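PDB 1JWI: bitiscetin from Bitis arietans, which binds von Willebrand factor and induces its interaction, through the A1 domain, with platelet glycoprotein Ibα, causing platelet aggregation. Local coordinates for residues A[72-77]-A[97-102]; A[63-68]-A[117-122]. All coordinates share one frame; numbering follows the deposited sequence.

In the fold
Contacts 1 and 2 lie in one C-type lectin-like domain, their centres about 14 Å apart, and along the chain contact 1 is nested inside the loop that contact 2 closes. Strand 66-72 runs from one to the other: its start meets 117-122 in contact 2, and its end opens into the long loop whose base is tied in contact 1. Strand 100-103 lies beside it, F101 O being 3.2 Å from I68 N, a probable hydrogen bond. A disulfide joins C100 of contact 1 to C117 of contact 2, and CB of C100 packs 3.6 Å from CZ3 of W67. Contact 1 touches the partner chain through several residues, contact 2 through I68.

Contact 1 of 2, residues A[72-77]-A[97-102]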
# COMPACT_ATOMS: atom_id res chain seq x y z
N ASP A 72 3.82 6.47 5.71
CA ASP A 72 2.70 7.06 4.98
C ASP A 72 1.82 7.67 6.07
O ASP A 72 1.18 6.95 6.83
CB ASP A 72 1.93 5.97 4.21
CG ASP A 72 0.63 6.49 3.59
OD1 ASP A 72 -0.12 5.67 3.02
OD2 ASP A 72 0.36 7.71 3.68
N GLU A 73 1.78 8.99 6.13
CA GLU A 73 1.00 9.68 7.16
C GLU A 73 -0.49 9.88 6.90
O GLU A 73 -1.17 10.54 7.70
CB GLU A 73 1.64 11.04 7.45
CG GLU A 73 1.95 11.28 8.91
CD GLU A 73 2.97 10.30 9.45
OE1 GLU A 73 4.09 10.25 8.90
OE2 GLU A 73 2.65 9.57 10.42
N SER A 74 -1.03 9.35 5.81
CA SER A 74 -2.46 9.53 5.56
C SER A 74 -3.26 8.89 6.69
O SER A 74 -2.83 7.90 7.29
CB SER A 74 -2.85 8.95 4.19
OG SER A 74 -2.33 7.65 3.98
N LYS A 75 -4.42 9.45 7.01
CA LYS A 75 -5.22 8.92 8.11
C LYS A 75 -6.05 7.70 7.71
O LYS A 75 -6.51 6.96 8.57
CB LYS A 75 -6.13 10.01 8.69
CG LYS A 75 -7.16 10.55 7.72
CD LYS A 75 -8.11 11.55 8.40
CE LYS A 75 -9.11 10.86 9.34
NZ LYS A 75 -8.46 10.13 10.47
N THR A 76 -6.24 7.51 6.41
CA THR A 76 -7.01 6.37 5.90
C THR A 76 -6.16 5.09 5.94
O THR A 76 -4.95 5.15 6.17
CB THR A 76 -7.48 6.64 4.44
OG1 THR A 76 -6.45 7.30 3.71
CG2 THR A 76 -8.73 7.51 4.44
N GLN A 77 -6.80 3.94 5.75
CA GLN A 77 -6.08 2.66 5.77
C GLN A 77 -5.10 2.57 4.61
O GLN A 77 -3.99 2.06 4.76
CB GLN A 77 -7.08 1.50 5.72
CG GLN A 77 -7.83 1.30 7.04
CD GLN A 77 -8.96 0.28 6.94
OE1 GLN A 77 -8.89 -0.66 6.16
NE2 GLN A 77 -9.99 0.47 7.76
N PRO A 97 -3.14 -3.08 6.34
CA PRO A 97 -2.53 -1.83 5.87
C PRO A 97 -1.02 -1.88 5.99
O PRO A 97 -0.48 -2.41 6.96
CB PRO A 97 -3.14 -0.78 6.81
CG PRO A 97 -4.50 -1.37 7.11
CD PRO A 97 -4.16 -2.81 7.37
N THR A 98 -0.33 -1.32 4.99
CA THR A 98 1.13 -1.30 4.98
C THR A 98 1.54 0.17 4.84
O THR A 98 1.64 0.69 3.73
CB THR A 98 1.67 -2.11 3.77
OG1 THR A 98 0.94 -1.74 2.58
CG2 THR A 98 1.50 -3.61 4.02
N LYS A 99 1.77 0.83 5.97
CA LYS A 99 2.10 2.26 5.94
C LYS A 99 3.51 2.64 6.37
O LYS A 99 3.87 3.81 6.31
CB LYS A 99 1.06 3.02 6.78
CG LYS A 99 -0.37 2.70 6.35
CD LYS A 99 -1.42 3.32 7.23
CE LYS A 99 -1.66 4.77 6.88
NZ LYS A 99 -2.76 5.31 7.71
N CYS A 100 4.29 1.65 6.79
CA CYS A 100 5.67 1.88 7.22
C CYS A 100 6.62 1.27 6.18
O CYS A 100 6.31 0.24 5.57
CB CYS A 100 5.91 1.25 8.60
SG CYS A 100 5.09 2.17 9.94
N PHE A 101 7.78 1.89 6.00
CA PHE A 101 8.75 1.41 5.02
C PHE A 101 10.06 0.87 5.58
O PHE A 101 10.54 1.30 6.63
CB PHE A 101 9.07 2.52 4.01
CG PHE A 101 7.91 2.86 3.12
CD1 PHE A 101 6.86 3.65 3.59
CD2 PHE A 101 7.84 2.38 1.81
CE1 PHE A 101 5.76 3.96 2.78
CE2 PHE A 101 6.75 2.67 0.98
CZ PHE A 101 5.71 3.46 1.47
N GLY A 102 10.63 -0.09 4.85
CA GLY A 102 11.87 -0.69 5.25
C GLY A 102 12.69 -1.12 4.05
O GLY A 102 12.20 -1.10 2.92
O HOH W 1 0.01 3.14 2.57
O HOH W 2 -2.02 0.59 3.40
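The phenyl ring of F101 meets D72 at its edge, where the backbone N of D72 lies near the ring plane, 4.3 Å from CE1; an aromatic side chain of the partner chain packs edge-to-face with the same ring. The second flat group, the D72 carboxylate, is gripped from one face, since S74 N and S74 OG both reach OD2 from that face of its plane. The backbone bond closes an Asx turn, its donor 47° out of the plane, and the hydroxyl of S74 comes from the syn side at 2.7 Å from OD2 of D72.

This turn sits at the base of the long loop that leaves strand 66-72 and returns to strand 100-103. In snaclecs this loop is exchanged between the two subunits, and here D72 also pairs antiparallel with a strand of the other chain. The base is closed by a nearly straight bond, D72 N to K99 O, 2.7 Å.

K99 then reaches into the curve of 74-76. A bend at chi3 (80°) swings CE toward the backbone oxygens. NZ is held by two of these, S74 O at 2.6 Å and T76 O at 2.7 Å, each bond tilted moderately out of its carbonyl plane. The lysine thus ties this part of the loop through main-chain acceptors; D72 OD1, 5.4 Å from NZ of K99, may add a weak electrostatic pull without contact. OD1 accepts a hydrogen bond from a water that also donates to T98 O.

Farther along, the side-chain OE1 of Q77 accepts from V94 N, while its main-chain O faces P97. A second water links Q77 O to T98 N, and CB of P97 packs 3.6 Å from Q77 O.

Contact 2 of 2, residues A[63-68]-A[117-122]; sequences VYDAWI and CGEKNP
Two sheets of the C-type lectin-like fold meet where W67, on strand 66-72, donates its backbone N to P122 O on strand 121-126, at 3.0 Å. N121 spans one face of the W67 indole. Its CB makes a CH-pi contact 4.0 Å from the centroid of the five-membered ring, and chi1 (-66°) sets CG anti to the carbonyl carbon. ND2 sits above the ring face, offset toward the rim, 3.5 Å from CZ2 of W67. At the ring edge, in plane, E119 O approaches CZ2 of W67 to 3.2 Å; NE1 is hydrogen-bonded to G23 O. N121 ND2 is itself fixed by E119 OE1 at 2.7 Å, which accepts in the amide plane through its anti lone pair. Just before the strand, Y64 crosses the P122 ring at about a right angle, CD lying 3.5 Å from Y64 CB.

D65 OD1 and E119 OE1 are 4.2 Å apart, which may raise the proton affinity of one; the bonds from N121 to E119 and from V105 N to D65 OD2 would offset the repulsion. D65 O is buried with no hydrogen-bond partner in the model; CD of P122 and CB of N121 are close neighbours, consistent with some energetic cost.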
# COMPACT_ATOMS: atom_id res chain seq x y z
N VAL A 63 17.14 -12.51 5.95
CA VAL A 63 15.84 -13.08 6.28
C VAL A 63 14.82 -12.05 6.75
O VAL A 63 13.63 -12.31 6.76
CB VAL A 63 15.97 -14.14 7.39
CG1 VAL A 63 16.83 -15.29 6.89
CG2 VAL A 63 16.58 -13.52 8.63
N TYR A 64 15.30 -10.87 7.14
CA TYR A 64 14.39 -9.83 7.62
C TYR A 64 14.55 -8.55 6.81
O TYR A 64 15.60 -8.31 6.23
CB TYR A 64 14.69 -9.47 9.07
CG TYR A 64 14.48 -10.55 10.10
CD1 TYR A 64 13.20 -11.01 10.40
CD2 TYR A 64 15.56 -11.07 10.81
CE1 TYR A 64 13.01 -11.97 11.40
CE2 TYR A 64 15.37 -12.03 11.80
CZ TYR A 64 14.09 -12.47 12.09
OH TYR A 64 13.91 -13.41 13.08
N ASP A 65 13.49 -7.75 6.78
CA ASP A 65 13.56 -6.46 6.14
C ASP A 65 14.10 -5.59 7.28
O ASP A 65 14.16 -6.04 8.43
CB ASP A 65 12.17 -5.96 5.72
CG ASP A 65 11.50 -6.86 4.68
OD1 ASP A 65 10.63 -7.67 5.06
OD2 ASP A 65 11.86 -6.76 3.49
N ALA A 66 14.51 -4.36 6.98
CA ALA A 66 15.02 -3.49 8.03
C ALA A 66 14.32 -2.13 7.99
O ALA A 66 14.28 -1.48 6.95
CB ALA A 66 16.53 -3.32 7.88
N TRP A 67 13.75 -1.72 9.12
CA TRP A 67 13.05 -0.45 9.23
C TRP A 67 13.90 0.79 8.96
O TRP A 67 15.04 0.88 9.43
CB TRP A 67 12.46 -0.27 10.64
CG TRP A 67 11.33 -1.17 11.01
CD1 TRP A 67 11.21 -1.90 12.16
CD2 TRP A 67 10.13 -1.40 10.26
NE1 TRP A 67 10.00 -2.56 12.17
CE2 TRP A 67 9.32 -2.27 11.02
CE3 TRP A 67 9.66 -0.94 9.02
CZ2 TRP A 67 8.06 -2.70 10.59
CZ3 TRP A 67 8.40 -1.37 8.59
CH2 TRP A 67 7.62 -2.23 9.37
N ILE A 68 13.33 1.74 8.22
CA ILE A 68 13.97 3.03 7.99
C ILE A 68 12.90 4.04 8.42
O ILE A 68 11.75 3.65 8.65
CB ILE A 68 14.40 3.28 6.51
CG1 ILE A 68 13.24 3.04 5.55
CG2 ILE A 68 15.61 2.42 6.17
CD1 ILE A 68 13.61 3.41 4.10
N CYS A 117 3.21 -1.84 9.85
CA CYS A 117 3.94 -1.14 10.90
C CYS A 117 4.10 -1.97 12.18
O CYS A 117 5.01 -1.73 12.97
CB CYS A 117 3.23 0.16 11.25
SG CYS A 117 3.21 1.43 9.94
N GLY A 118 3.21 -2.94 12.38
CA GLY A 118 3.28 -3.77 13.58
C GLY A 118 4.19 -4.98 13.48
O GLY A 118 4.31 -5.75 14.44
N GLU A 119 4.84 -5.15 12.34
CA GLU A 119 5.76 -6.26 12.11
C GLU A 119 7.07 -6.01 12.86
O GLU A 119 7.53 -4.87 12.94
CB GLU A 119 6.04 -6.39 10.61
CG GLU A 119 6.75 -7.65 10.17
CD GLU A 119 7.02 -7.67 8.67
OE1 GLU A 119 8.00 -7.03 8.24
OE2 GLU A 119 6.26 -8.32 7.93
N LYS A 120 7.68 -7.06 13.40
CA LYS A 120 8.94 -6.90 14.13
C LYS A 120 10.15 -7.16 13.23
O LYS A 120 10.35 -8.26 12.72
CB LYS A 120 8.98 -7.84 15.34
CG LYS A 120 7.95 -7.49 16.41
CD LYS A 120 8.06 -8.39 17.63
CE LYS A 120 6.89 -8.17 18.58
NZ LYS A 120 6.74 -6.74 18.97
N ASN A 121 10.96 -6.12 13.03
CA ASN A 121 12.14 -6.21 12.18
C ASN A 121 13.32 -5.49 12.79
O ASN A 121 13.15 -4.65 13.68
CB ASN A 121 11.88 -5.56 10.82
CG ASN A 121 10.84 -6.29 10.00
OD1 ASN A 121 10.96 -7.48 9.75
ND2 ASN A 121 9.82 -5.56 9.55
N PRO A 122 14.53 -5.81 12.32
CA PRO A 122 15.68 -5.09 12.88
C PRO A 122 15.54 -3.68 12.31
O PRO A 122 14.69 -3.44 11.44
CB PRO A 122 16.88 -5.86 12.31
CG PRO A 122 16.36 -6.43 11.04
CD PRO A 122 14.97 -6.89 11.42
O HOH W 3 11.12 -9.17 7.93